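Local coordinates for protein alanine racemase, biosynthetic (Pseudomonas aeruginosa PAO1, PDB 6A2F) that belongs to the alanine racemase family, pairing an N-terminal TIM-type barrel that carries a lysine-linked pyridoxal phosphate with a beta-rich C-terminal domain, at residues 283-295 against 320-333. Sequence-based numbering, arbitrary orientation.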
loop_
_atom_site.group_PDB
_atom_site.type_symbol
_atom_site.label_atom_id
_atom_site.label_comp_id
_atom_site.label_asym_id
_atom_site.label_seq_id
_atom_site.Cartn_x
_atom_site.Cartn_y
_atom_site.Cartn_z
ATOM N N ALA A 283 -9.036 15.876 -6.892
ATOM C CA ALA A 283 -9.281 16.383 -8.230
ATOM C C ALA A 283 -8.086 17.232 -8.666
ATOM O O ALA A 283 -7.600 18.072 -7.901
ATOM C CB ALA A 283 -10.563 17.204 -8.251
ATOM N N GLY A 284 -7.603 16.993 -9.882
ATOM C CA GLY A 284 -6.455 17.731 -10.407
ATOM C C GLY A 284 -5.127 16.992 -10.324
ATOM O O GLY A 284 -4.102 17.501 -10.790
ATOM N N THR A 285 -5.139 15.806 -9.714
ATOM C CA THR A 285 -3.976 14.922 -9.713
ATOM C C THR A 285 -3.689 14.526 -11.164
ATOM O O THR A 285 -4.589 14.068 -11.871
ATOM C CB THR A 285 -4.214 13.673 -8.840
ATOM O OG1 THR A 285 -4.453 14.074 -7.490
ATOM C CG2 THR A 285 -3.016 12.745 -8.874
ATOM N N PRO A 286 -2.442 14.731 -11.619
ATOM C CA PRO A 286 -2.113 14.525 -13.029
ATOM C C PRO A 286 -2.047 13.055 -13.446
ATOM O O PRO A 286 -1.708 12.176 -12.634
ATOM C CB PRO A 286 -0.733 15.173 -13.161
ATOM C CG PRO A 286 -0.137 15.055 -11.800
ATOM C CD PRO A 286 -1.289 15.241 -10.853
ATOM N N VAL A 287 -2.378 12.813 -14.713
ATOM C CA VAL A 287 -2.256 11.500 -15.331
ATOM C C VAL A 287 -1.952 11.670 -16.828
ATOM O O VAL A 287 -2.205 12.737 -17.400
ATOM C CB VAL A 287 -3.530 10.653 -15.092
ATOM C CG1 VAL A 287 -4.524 10.800 -16.238
ATOM C CG2 VAL A 287 -3.168 9.196 -14.873
ATOM N N LEU A 288 -1.391 10.640 -17.454
ATOM C CA LEU A 288 -1.202 10.650 -18.905
ATOM C C LEU A 288 -2.148 9.673 -19.600
ATOM O O LEU A 288 -2.235 8.506 -19.222
ATOM C CB LEU A 288 0.248 10.340 -19.291
ATOM C CG LEU A 288 1.381 11.293 -18.899
ATOM C CD1 LEU A 288 2.630 10.959 -19.703
ATOM C CD2 LEU A 288 1.008 12.758 -19.094
ATOM N N VAL A 289 -2.859 10.168 -20.611
ATOM C CA VAL A 289 -3.709 9.329 -21.456
ATOM C C VAL A 289 -3.203 9.449 -22.889
ATOM O O VAL A 289 -3.262 10.523 -23.489
ATOM C CB VAL A 289 -5.203 9.726 -21.362
ATOM C CG1 VAL A 289 -6.069 8.791 -22.200
ATOM C CG2 VAL A 289 -5.675 9.728 -19.910
ATOM N N GLY A 290 -2.685 8.347 -23.422
ATOM C CA GLY A 290 -2.055 8.344 -24.741
ATOM C C GLY A 290 -0.860 9.276 -24.814
ATOM O O GLY A 290 -0.601 9.892 -25.851
ATOM N N GLY A 291 -0.138 9.382 -23.699
ATOM C CA GLY A 291 0.978 10.312 -23.568
ATOM C C GLY A 291 0.557 11.740 -23.265
ATOM O O GLY A 291 1.406 12.602 -23.040
ATOM N N ARG A 292 -0.750 11.997 -23.249
ATOM C CA ARG A 292 -1.261 13.363 -23.095
ATOM C C ARG A 292 -1.732 13.656 -21.671
ATOM O O ARG A 292 -2.375 12.825 -21.029
ATOM C CB ARG A 292 -2.390 13.636 -24.098
ATOM C CG ARG A 292 -2.011 13.446 -25.567
ATOM C CD ARG A 292 -1.348 14.677 -26.173
ATOM N NE ARG A 292 -2.141 15.896 -25.986
ATOM C CZ ARG A 292 -3.186 16.258 -26.734
ATOM N NH1 ARG A 292 -3.601 15.500 -27.747
ATOM N NH2 ARG A 292 -3.828 17.388 -26.464
ATOM N N ARG A 293 -1.412 14.851 -21.188
ATOM C CA ARG A 293 -1.722 15.246 -19.815
ATOM C C ARG A 293 -3.227 15.413 -19.575
ATOM O O ARG A 293 -3.935 16.016 -20.387
ATOM C CB ARG A 293 -0.961 16.524 -19.457
ATOM C CG ARG A 293 -0.783 16.765 -17.969
ATOM C CD ARG A 293 0.190 17.907 -17.711
ATOM N NE ARG A 293 1.555 17.450 -17.443
ATOM C CZ ARG A 293 2.038 17.181 -16.229
ATOM N NH1 ARG A 293 3.294 16.780 -16.088
ATOM N NH2 ARG A 293 1.269 17.311 -15.153
ATOM N N ALA A 294 -3.699 14.852 -18.463
ATOM C CA ALA A 294 -5.100 14.938 -18.043
ATOM C C ALA A 294 -5.180 14.802 -16.523
ATOM O O ALA A 294 -4.191 14.449 -15.879
ATOM C CB ALA A 294 -5.934 13.863 -18.724
ATOM N N ILE A 295 -6.351 15.074 -15.952
ATOM C CA ILE A 295 -6.504 15.094 -14.493
ATOM C C ILE A 295 -7.588 14.149 -13.963
ATOM O O ILE A 295 -8.507 13.768 -14.687
ATOM C CB ILE A 295 -6.719 16.533 -13.956
ATOM C CG1 ILE A 295 -7.958 17.183 -14.593
ATOM C CG2 ILE A 295 -5.454 17.368 -14.161
ATOM C CD1 ILE A 295 -8.299 18.558 -14.050
ATOM N N PRO A 320 -3.488 3.544 -23.506
ATOM C CA PRO A 320 -2.596 3.409 -22.355
ATOM C C PRO A 320 -2.689 4.600 -21.408
ATOM O O PRO A 320 -2.813 5.743 -21.854
ATOM C CB PRO A 320 -1.205 3.343 -22.993
ATOM C CG PRO A 320 -1.354 4.033 -24.310
ATOM C CD PRO A 320 -2.742 3.698 -24.770
ATOM N N VAL A 321 -2.640 4.327 -20.108
ATOM C CA VAL A 321 -2.669 5.375 -19.096
ATOM C C VAL A 321 -1.419 5.273 -18.227
ATOM O O VAL A 321 -1.216 4.265 -17.551
ATOM C CB VAL A 321 -3.940 5.289 -18.214
ATOM C CG1 VAL A 321 -3.858 6.253 -17.036
ATOM C CG2 VAL A 321 -5.188 5.574 -19.034
ATOM N N GLU A 322 -0.582 6.308 -18.258
ATOM C CA GLU A 322 0.582 6.371 -17.368
ATOM C C GLU A 322 0.226 7.049 -16.041
ATOM O O GLU A 322 -0.092 8.241 -16.008
ATOM C CB GLU A 322 1.770 7.075 -18.037
ATOM C CG GLU A 322 3.035 7.049 -17.191
ATOM C CD GLU A 322 4.262 7.581 -17.910
ATOM O OE1 GLU A 322 5.008 8.378 -17.301
ATOM O OE2 GLU A 322 4.489 7.205 -19.080
ATOM N N LEU A 323 0.264 6.275 -14.956
ATOM C CA LEU A 323 0.033 6.819 -13.619
ATOM C C LEU A 323 1.298 7.509 -13.125
ATOM O O LEU A 323 1.228 8.547 -12.467
ATOM C CB LEU A 323 -0.416 5.733 -12.628
ATOM C CG LEU A 323 -1.817 5.098 -12.681
ATOM C CD1 LEU A 323 -2.929 6.099 -12.977
ATOM C CD2 LEU A 323 -1.870 3.932 -13.656
ATOM N N TRP A 324 2.444 6.902 -13.425
ATOM C CA TRP A 324 3.755 7.545 -13.285
ATOM C C TRP A 324 4.833 6.774 -14.033
ATOM O O TRP A 324 4.664 5.589 -14.314
ATOM C CB TRP A 324 4.156 7.757 -11.819
ATOM C CG TRP A 324 4.218 6.522 -10.953
ATOM C CD1 TRP A 324 5.195 5.560 -10.947
ATOM C CD2 TRP A 324 3.284 6.152 -9.933
ATOM N NE1 TRP A 324 4.913 4.605 -9.996
ATOM C CE2 TRP A 324 3.747 4.944 -9.360
ATOM C CE3 TRP A 324 2.098 6.722 -9.451
ATOM C CZ2 TRP A 324 3.064 4.293 -8.327
ATOM C CZ3 TRP A 324 1.413 6.070 -8.423
ATOM C CH2 TRP A 324 1.903 4.868 -7.872
ATOM N N GLY A 325 5.928 7.458 -14.361
ATOM C CA GLY A 325 7.046 6.858 -15.090
ATOM C C GLY A 325 7.969 7.885 -15.726
ATOM O O GLY A 325 8.314 8.897 -15.106
ATOM N N ALA A 326 8.368 7.617 -16.969
ATOM C CA ALA A 326 9.269 8.504 -17.705
ATOM C C ALA A 326 8.557 9.751 -18.248
ATOM O O ALA A 326 9.195 10.777 -18.486
ATOM C CB ALA A 326 9.969 7.748 -18.824
ATOM N N GLY A 327 7.242 9.657 -18.436
ATOM C CA GLY A 327 6.452 10.778 -18.942
ATOM C C GLY A 327 5.941 11.699 -17.847
ATOM O O GLY A 327 5.869 12.912 -18.032
ATOM N N LEU A 328 5.579 11.117 -16.708
ATOM C CA LEU A 328 5.009 11.857 -15.587
ATOM C C LEU A 328 5.668 11.395 -14.295
ATOM O O LEU A 328 5.636 10.207 -13.960
ATOM C CB LEU A 328 3.491 11.648 -15.526
ATOM C CG LEU A 328 2.697 12.150 -14.311
ATOM C CD1 LEU A 328 2.790 13.662 -14.132
ATOM C CD2 LEU A 328 1.244 11.712 -14.417
ATOM N N SER A 329 6.271 12.341 -13.580
ATOM C CA SER A 329 7.097 12.024 -12.419
ATOM C C SER A 329 6.277 11.558 -11.225
ATOM O O SER A 329 5.287 12.195 -10.841
ATOM C CB SER A 329 7.960 13.222 -12.027
ATOM O OG SER A 329 8.834 12.882 -10.962
ATOM N N VAL A 330 6.706 10.442 -10.643
ATOM C CA VAL A 330 6.089 9.907 -9.431
ATOM C C VAL A 330 6.082 10.994 -8.347
ATOM O O VAL A 330 5.168 11.064 -7.516
ATOM C CB VAL A 330 6.781 8.590 -8.968
ATOM C CG1 VAL A 330 8.251 8.808 -8.624
ATOM C CG2 VAL A 330 6.038 7.953 -7.801
ATOM N N ASP A 331 7.088 11.865 -8.405
ATOM C CA ASP A 331 7.220 12.985 -7.475
ATOM C C ASP A 331 6.118 14.021 -7.647
ATOM O O ASP A 331 5.579 14.509 -6.656
ATOM C CB ASP A 331 8.608 13.620 -7.592
ATOM C CG ASP A 331 9.717 12.637 -7.266
ATOM O OD1 ASP A 331 9.566 11.888 -6.276
ATOM O OD2 ASP A 331 10.729 12.598 -8.003
ATOM N N GLU A 332 5.765 14.337 -8.892
ATOM C CA GLU A 332 4.665 15.269 -9.153
ATOM C C GLU A 332 3.336 14.695 -8.660
ATOM O O GLU A 332 2.564 15.394 -7.996
ATOM C CB GLU A 332 4.572 15.641 -10.640
ATOM C CG GLU A 332 3.735 16.891 -10.906
ATOM C CD GLU A 332 3.338 17.065 -12.364
ATOM O OE1 GLU A 332 4.133 16.719 -13.262
ATOM O OE2 GLU A 332 2.223 17.566 -12.620
ATOM N N VAL A 333 3.085 13.423 -8.978
ATOM C CA VAL A 333 1.845 12.752 -8.570
ATOM C C VAL A 333 1.740 12.698 -7.046
ATOM O O VAL A 333 0.690 13.008 -6.481
ATOM C CB VAL A 333 1.712 11.336 -9.182
ATOM C CG1 VAL A 333 0.412 10.671 -8.749
ATOM C CG2 VAL A 333 1.770 11.404 -10.698
HETATM O O HOH W 1 -1.522 9.617 -11.791
HETATM O O HOH W 2 -0.507 7.651 -21.499
#
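L288, P286 and L328 bury the most surface where hairpin 286-295 meets 320-333. L288 and E322 form an antiparallel hydrogen-bonded pair, L288 N giving to E322 O at 3.1 Å and E322 N returning to L288 O. Their side chains leave the same sheet face, CB beside CB. With CG beside its backbone N (chi1 -65°), L288 reaches the 325-328 loop: its CD1 lies 3.9 Å from G327 CA, close quarters that suit a glycine, and its CG meets L328 CB. E322 shapes that loop: its OE1 accepts from G327 N (2.8 Å) and L328 N.

The L328 methyls serve different partners: L328 CD2 sits 3.5 Å from P286 O and touches V287 CA, while CD1 lies by P286 CB and R293 NH1. The compact ring of P286 packs against L328 and the helix starting at 330, its CG 3.5 Å from E332 OE2 and also near V333 CG2. From that helix E332 extends to R293, whose chain bends at chi3. R293 NH1 and NH2 each meet one E332 oxygen on its syn side, NH2 to OE2 at 2.7 Å; with planes 9° apart, the salt bridge is nearly flat. Water 1 donates to both P286 O and L323 O, bridging the segments.

On the face opposite L288, V287 CG2 packs against V321 CG1, and against L323 CD1 where the chain turns. G290, at positive phi in the type I' turn 289-292, gives a straight bond to P320 O. Strand 320-322 joins the hairpin to strand 234-246 in the C-terminal beta domain characteristic of alanine racemases.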